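Local coordinates for N-acylethanolamine-hydrolyzing acid amidase beta-subunit (Caenorhabditis elegans, PDB 6DY3), which hydrolyses N-acylethanolamines such as N-palmitoylethanolamine to ethanolamine and free fatty acid, as the catalytic beta-subunit of a heterodimer formed by autocatalytic cleavage, at the interface of chains B and A. Sequence-based numbering; all coordinates share one arbitrary frame. Chains: chain A, N-acylethanolamine-hydrolyzing acid amidase beta-subunit; chain B, N-acylethanolamine-hydrolyzing acid amidase alpha-subunit.

Contact 1: the interface of chains B and A. Residues chain B 97-100; chain A 56, 68, 70, 72, 87, 92, 120-122.
B:Tyr99 and B:Asp100 both hold CG in the crowded position between backbone N and carbonyl carbon (chi1 63° and 70°), which turns two neighbouring side chains of the alpha-subunit loop that follows helix 89-97 into the beta-subunit. With CG anti to its carbonyl carbon and a bend at the last torsion (chi4 67°), A:Lys87 of helix 76-89 crosses the carboxylate of B:Asp100 at about a right angle and sets CE against B:Tyr99 CE2. The phenol of B:Tyr99 is the main apolar plug, hiding 111 Å² of its surface. Three aliphatic side chains meet the rim of its ring from one side: B:Tyr99 CE2 lies 3.5 Å from A:Val92 CG2, B:Tyr99 CE1 is 3.6 Å from A:Leu68 CD2, and A:Leu56 adds a methyl at CD1. B:Asp100 CG sits over the rim of the other face, so aspartate and phenol are packed together. The carboxylate of B:Asp100 works with both oxygens. B:Asp100 OD2 accepts a hydrogen bond of 3.2 Å from the A:Tyr72 hydroxyl OH; the two groups meet tip to tip with planes nearly parallel, yet the hydroxyl stands above the carboxylate plane. B:Asp100 OD1 forms a long salt bridge of 3.8 Å with A:Lys87 NZ, and water 2 joins the same NZ to OD2. A:Ser120 OG also accepts from A:Lys87 NZ, at 3.1 Å, helping to fix the bent lysine tip. The lysine and the tyrosine hydroxyl would be expected to keep the aspartate ionised. At the helix end, water 1 ties the B:Ile97 carbonyl O (2.7 Å away) to A:Lys87 O and to the amide N of A:Val92.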
# COMPACT_ATOMS: atom_id res chain seq x y z
N ILE B 97 -5.75 -6.62 -9.48
CA ILE B 97 -4.55 -6.54 -10.32
C ILE B 97 -4.24 -5.09 -10.66
O ILE B 97 -3.09 -4.63 -10.54
CB ILE B 97 -4.72 -7.40 -11.59
CG1 ILE B 97 -4.67 -8.88 -11.22
CG2 ILE B 97 -3.66 -7.05 -12.63
CD1 ILE B 97 -4.84 -9.83 -12.37
N LEU B 98 -5.25 -4.34 -11.09
CA LEU B 98 -5.10 -2.90 -11.36
C LEU B 98 -5.30 -2.13 -10.06
O LEU B 98 -6.26 -1.37 -9.88
CB LEU B 98 -6.08 -2.47 -12.44
CG LEU B 98 -6.03 -3.28 -13.74
CD1 LEU B 98 -7.00 -2.71 -14.76
CD2 LEU B 98 -4.63 -3.34 -14.31
N TYR B 99 -4.35 -2.33 -9.14
CA TYR B 99 -4.51 -1.87 -7.77
C TYR B 99 -4.69 -0.35 -7.69
O TYR B 99 -5.37 0.14 -6.79
CB TYR B 99 -3.31 -2.31 -6.92
CG TYR B 99 -1.98 -1.72 -7.34
CD1 TYR B 99 -1.51 -0.54 -6.77
CD2 TYR B 99 -1.20 -2.33 -8.32
CE1 TYR B 99 -0.30 0.01 -7.16
CE2 TYR B 99 0.01 -1.78 -8.72
CZ TYR B 99 0.46 -0.61 -8.13
OH TYR B 99 1.66 -0.06 -8.52
N ASP B 100 -4.11 0.40 -8.63
CA ASP B 100 -4.10 1.86 -8.57
C ASP B 100 -4.96 2.50 -9.65
O ASP B 100 -4.82 3.70 -9.92
CB ASP B 100 -2.67 2.37 -8.69
CG ASP B 100 -2.09 2.17 -10.08
OD1 ASP B 100 -2.57 1.26 -10.79
OD2 ASP B 100 -1.18 2.93 -10.48
N LEU A 56 -0.87 -3.25 0.55
CA LEU A 56 0.00 -2.19 0.07
C LEU A 56 0.56 -1.32 1.19
O LEU A 56 1.47 -0.52 0.94
CB LEU A 56 -0.74 -1.29 -0.93
CG LEU A 56 -1.22 -2.00 -2.21
CD1 LEU A 56 -2.01 -1.04 -3.07
CD2 LEU A 56 -0.05 -2.59 -2.99
N LEU A 68 3.76 0.89 -0.40
CA LEU A 68 4.00 1.01 -1.84
C LEU A 68 3.31 2.26 -2.38
O LEU A 68 2.13 2.48 -2.12
CB LEU A 68 3.51 -0.23 -2.59
CG LEU A 68 3.78 -0.21 -4.09
CD1 LEU A 68 4.33 -1.55 -4.55
CD2 LEU A 68 2.51 0.15 -4.85
N ALA A 70 2.43 4.15 -6.00
CA ALA A 70 2.42 4.05 -7.45
C ALA A 70 3.34 5.10 -8.04
O ALA A 70 3.54 6.17 -7.46
CB ALA A 70 1.00 4.21 -7.98
N TYR A 72 4.08 7.28 -11.45
CA TYR A 72 3.50 7.77 -12.69
C TYR A 72 4.51 8.64 -13.42
O TYR A 72 4.92 9.68 -12.90
CB TYR A 72 2.21 8.56 -12.43
CG TYR A 72 1.21 7.83 -11.57
CD1 TYR A 72 0.57 6.68 -12.04
CD2 TYR A 72 0.88 8.29 -10.30
CE1 TYR A 72 -0.35 6.01 -11.27
CE2 TYR A 72 -0.04 7.62 -9.52
CZ TYR A 72 -0.66 6.48 -10.01
OH TYR A 72 -1.58 5.80 -9.24
N LYS A 87 1.60 -5.48 -14.61
CA LYS A 87 0.66 -5.63 -13.51
C LYS A 87 0.03 -7.02 -13.50
O LYS A 87 -0.22 -7.59 -12.43
CB LYS A 87 -0.43 -4.56 -13.60
CG LYS A 87 0.01 -3.19 -13.10
CD LYS A 87 -1.16 -2.22 -13.09
CE LYS A 87 -0.84 -0.96 -12.31
NZ LYS A 87 0.20 -0.14 -12.97
N VAL A 92 0.91 -6.82 -7.90
CA VAL A 92 1.73 -6.06 -6.96
C VAL A 92 1.29 -6.31 -5.52
O VAL A 92 2.11 -6.62 -4.65
CB VAL A 92 1.69 -4.57 -7.32
CG1 VAL A 92 2.32 -3.73 -6.22
CG2 VAL A 92 2.39 -4.33 -8.65
N SER A 120 5.76 -3.71 -11.67
CA SER A 120 5.12 -2.46 -12.04
C SER A 120 5.92 -1.30 -11.45
O SER A 120 6.33 -1.36 -10.28
CB SER A 120 3.68 -2.43 -11.54
OG SER A 120 2.97 -1.33 -12.06
N PRO A 121 6.18 -0.24 -12.21
CA PRO A 121 6.94 0.89 -11.66
C PRO A 121 6.25 1.44 -10.42
O PRO A 121 5.04 1.63 -10.39
CB PRO A 121 6.96 1.91 -12.81
CG PRO A 121 6.79 1.09 -14.03
CD PRO A 121 5.88 -0.03 -13.64
N SER A 122 7.04 1.69 -9.38
CA SER A 122 6.50 2.07 -8.09
C SER A 122 7.66 2.44 -7.18
O SER A 122 8.83 2.26 -7.53
CB SER A 122 5.66 0.94 -7.49
OG SER A 122 6.41 -0.26 -7.44
O HOH W 1 -0.66 -5.70 -10.08
O HOH W 2 1.25 2.32 -11.47

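Contact 2: the interface of chains B and A. Residues chain B 12-15; chain A 31-33, 47, 230-232.
B:Pro14, B:Arg12 and A:Ile232 bury most of the surface where the N-terminal segment of the alpha-subunit lies against the beta-subunit, bridging its short C-terminal strand 231-232 and strand 31-38. B:Pro14 hides 103 Å². Its CD and CG cross A:Thr230 at about a right angle, B:Pro14 CD lying 3.6 Å from A:Thr230 CB, while the proline CB faces A:Thr31 and the backbone of A:Ile32. A:Ile232 CD1 reaches B:Pro14 CA at 3.6 Å, because CG1 anti to the carbonyl carbon and an extended second torsion carry this methyl away from its own backbone; A:Leu47 touches the ring more loosely. B:Arg12 grips A:Ile232 twice. The carbonyl O of B:Arg12 takes the amide N of A:Ile232 at 2.7 Å, nearly along the C=O axis and almost straight at the hydrogen (166°). Its side chain, bent at chi3 (55°), returns B:Arg12 NE to the A:Ile232 carbonyl O, also at 2.7 Å, from above the carbonyl plane and less straight at the hydrogen (143°). Backbone N and O of one residue are thus held by one arginine. CB of B:Arg12 lies over the face of the six-membered ring of A:Trp231, toward its rim and 3.8 Å from its centroid, and CG and CD continue over the same indole; the guanidinium stands steeply to that ring rather than stacking on it. An alanine here would remove the NE bond and the CG and CD packing on the indole, and would probably loosen the hold on the C-terminal strand while sparing the main-chain bond. Beyond the proline, B:Arg15 at the start of strand 15-20 forms a parallel bridge with A:Ile32, pairing the segment with strand 31-38. There the amide N of A:His33 donates to the B:Arg15 carbonyl O at 2.9 Å.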
# COMPACT_ATOMS: atom_id res chain seq x y z
N ARG B 12 -12.03 7.85 14.31
CA ARG B 12 -12.08 7.57 12.88
C ARG B 12 -11.02 6.55 12.48
O ARG B 12 -10.34 6.69 11.47
CB ARG B 12 -11.91 8.86 12.08
CG ARG B 12 -12.94 9.93 12.45
CD ARG B 12 -12.93 11.10 11.48
NE ARG B 12 -13.14 10.67 10.10
CZ ARG B 12 -14.31 10.33 9.58
NH1 ARG B 12 -15.41 10.37 10.33
NH2 ARG B 12 -14.39 9.94 8.32
N LYS B 13 -10.87 5.49 13.30
CA LYS B 13 -9.95 4.41 13.01
C LYS B 13 -10.62 3.37 12.13
O LYS B 13 -11.84 3.17 12.21
CB LYS B 13 -9.48 3.74 14.30
CG LYS B 13 -8.71 4.65 15.24
CD LYS B 13 -8.44 3.97 16.57
CE LYS B 13 -7.80 4.93 17.56
NZ LYS B 13 -7.68 4.33 18.93
N PRO B 14 -9.86 2.69 11.27
CA PRO B 14 -10.45 1.61 10.47
C PRO B 14 -10.79 0.41 11.33
O PRO B 14 -10.07 0.08 12.28
CB PRO B 14 -9.34 1.28 9.46
CG PRO B 14 -8.09 1.70 10.12
CD PRO B 14 -8.44 2.91 10.94
N ARG B 15 -11.89 -0.26 10.98
CA ARG B 15 -12.31 -1.45 11.71
C ARG B 15 -11.24 -2.53 11.62
O ARG B 15 -10.64 -2.76 10.56
CB ARG B 15 -13.62 -1.98 11.14
CG ARG B 15 -14.84 -1.12 11.46
CD ARG B 15 -16.13 -1.88 11.18
NE ARG B 15 -16.20 -3.12 11.95
CZ ARG B 15 -17.24 -3.95 11.95
NH1 ARG B 15 -18.31 -3.67 11.22
NH2 ARG B 15 -17.20 -5.05 12.69
N THR A 31 -12.22 0.94 4.41
CA THR A 31 -10.84 0.85 4.88
C THR A 31 -10.81 0.07 6.19
O THR A 31 -11.54 0.39 7.13
CB THR A 31 -10.24 2.24 5.07
OG1 THR A 31 -10.24 2.95 3.83
CG2 THR A 31 -8.80 2.15 5.58
N ILE A 32 -9.95 -0.95 6.25
CA ILE A 32 -9.88 -1.84 7.40
C ILE A 32 -8.42 -2.11 7.75
O ILE A 32 -7.52 -2.01 6.92
CB ILE A 32 -10.63 -3.17 7.13
CG1 ILE A 32 -10.02 -3.89 5.92
CG2 ILE A 32 -12.12 -2.90 6.91
CD1 ILE A 32 -10.57 -5.27 5.68
N HIS A 33 -8.19 -2.44 9.02
CA HIS A 33 -6.91 -2.93 9.49
C HIS A 33 -7.04 -4.43 9.75
O HIS A 33 -8.04 -4.89 10.29
CB HIS A 33 -6.46 -2.20 10.76
CG HIS A 33 -5.18 -2.72 11.34
ND1 HIS A 33 -5.13 -3.84 12.13
CD2 HIS A 33 -3.91 -2.28 11.22
CE1 HIS A 33 -3.88 -4.07 12.49
NE2 HIS A 33 -3.12 -3.14 11.95
N LEU A 47 -3.03 -2.68 6.15
CA LEU A 47 -4.23 -1.94 5.81
C LEU A 47 -4.68 -2.39 4.42
O LEU A 47 -3.85 -2.70 3.56
CB LEU A 47 -3.97 -0.44 5.83
CG LEU A 47 -3.78 0.20 7.21
CD1 LEU A 47 -3.19 1.60 7.08
CD2 LEU A 47 -5.10 0.26 7.96
N THR A 230 -4.01 4.27 12.75
CA THR A 230 -4.53 4.75 11.47
C THR A 230 -5.73 5.66 11.68
O THR A 230 -6.55 5.44 12.57
CB THR A 230 -4.92 3.59 10.57
OG1 THR A 230 -3.79 2.72 10.43
CG2 THR A 230 -5.34 4.08 9.20
N TRP A 231 -5.82 6.68 10.82
CA TRP A 231 -6.83 7.73 10.93
C TRP A 231 -7.50 7.87 9.57
O TRP A 231 -6.84 8.22 8.58
CB TRP A 231 -6.18 9.04 11.37
CG TRP A 231 -7.09 10.22 11.44
CD1 TRP A 231 -7.15 11.26 10.56
CD2 TRP A 231 -8.05 10.51 12.47
NE1 TRP A 231 -8.09 12.17 10.97
CE2 TRP A 231 -8.66 11.73 12.14
CE3 TRP A 231 -8.46 9.85 13.63
CZ2 TRP A 231 -9.65 12.31 12.92
CZ3 TRP A 231 -9.44 10.42 14.41
CH2 TRP A 231 -10.03 11.64 14.05
N ILE A 232 -8.79 7.59 9.51
CA ILE A 232 -9.56 7.81 8.29
C ILE A 232 -10.03 9.26 8.31
O ILE A 232 -10.74 9.69 9.22
CB ILE A 232 -10.75 6.84 8.21
CG1 ILE A 232 -10.23 5.40 8.24
CG2 ILE A 232 -11.56 7.11 6.93
CD1 ILE A 232 -11.31 4.36 8.25

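The centres of contact 1 and contact 2 are about 21 Å apart, and they share no residue. They use opposite ends of the alpha-subunit: contact 2 its N-terminal segment leading into strand 15-20, contact 1 the loop after helix 89-97, upstream of the cleavage that frees A:Cys1. Contact 1 is centred about 10 Å from this nucleophile, contact 2 about 15 Å. One relies on inserted side chains and a charged network, the other mainly on backbone pairing and proline packing. Together they fasten the helical alpha-subunit to the catalytic beta-subunit at separate points, consistent with a heterodimer that stays joined after autocatalytic cleavage.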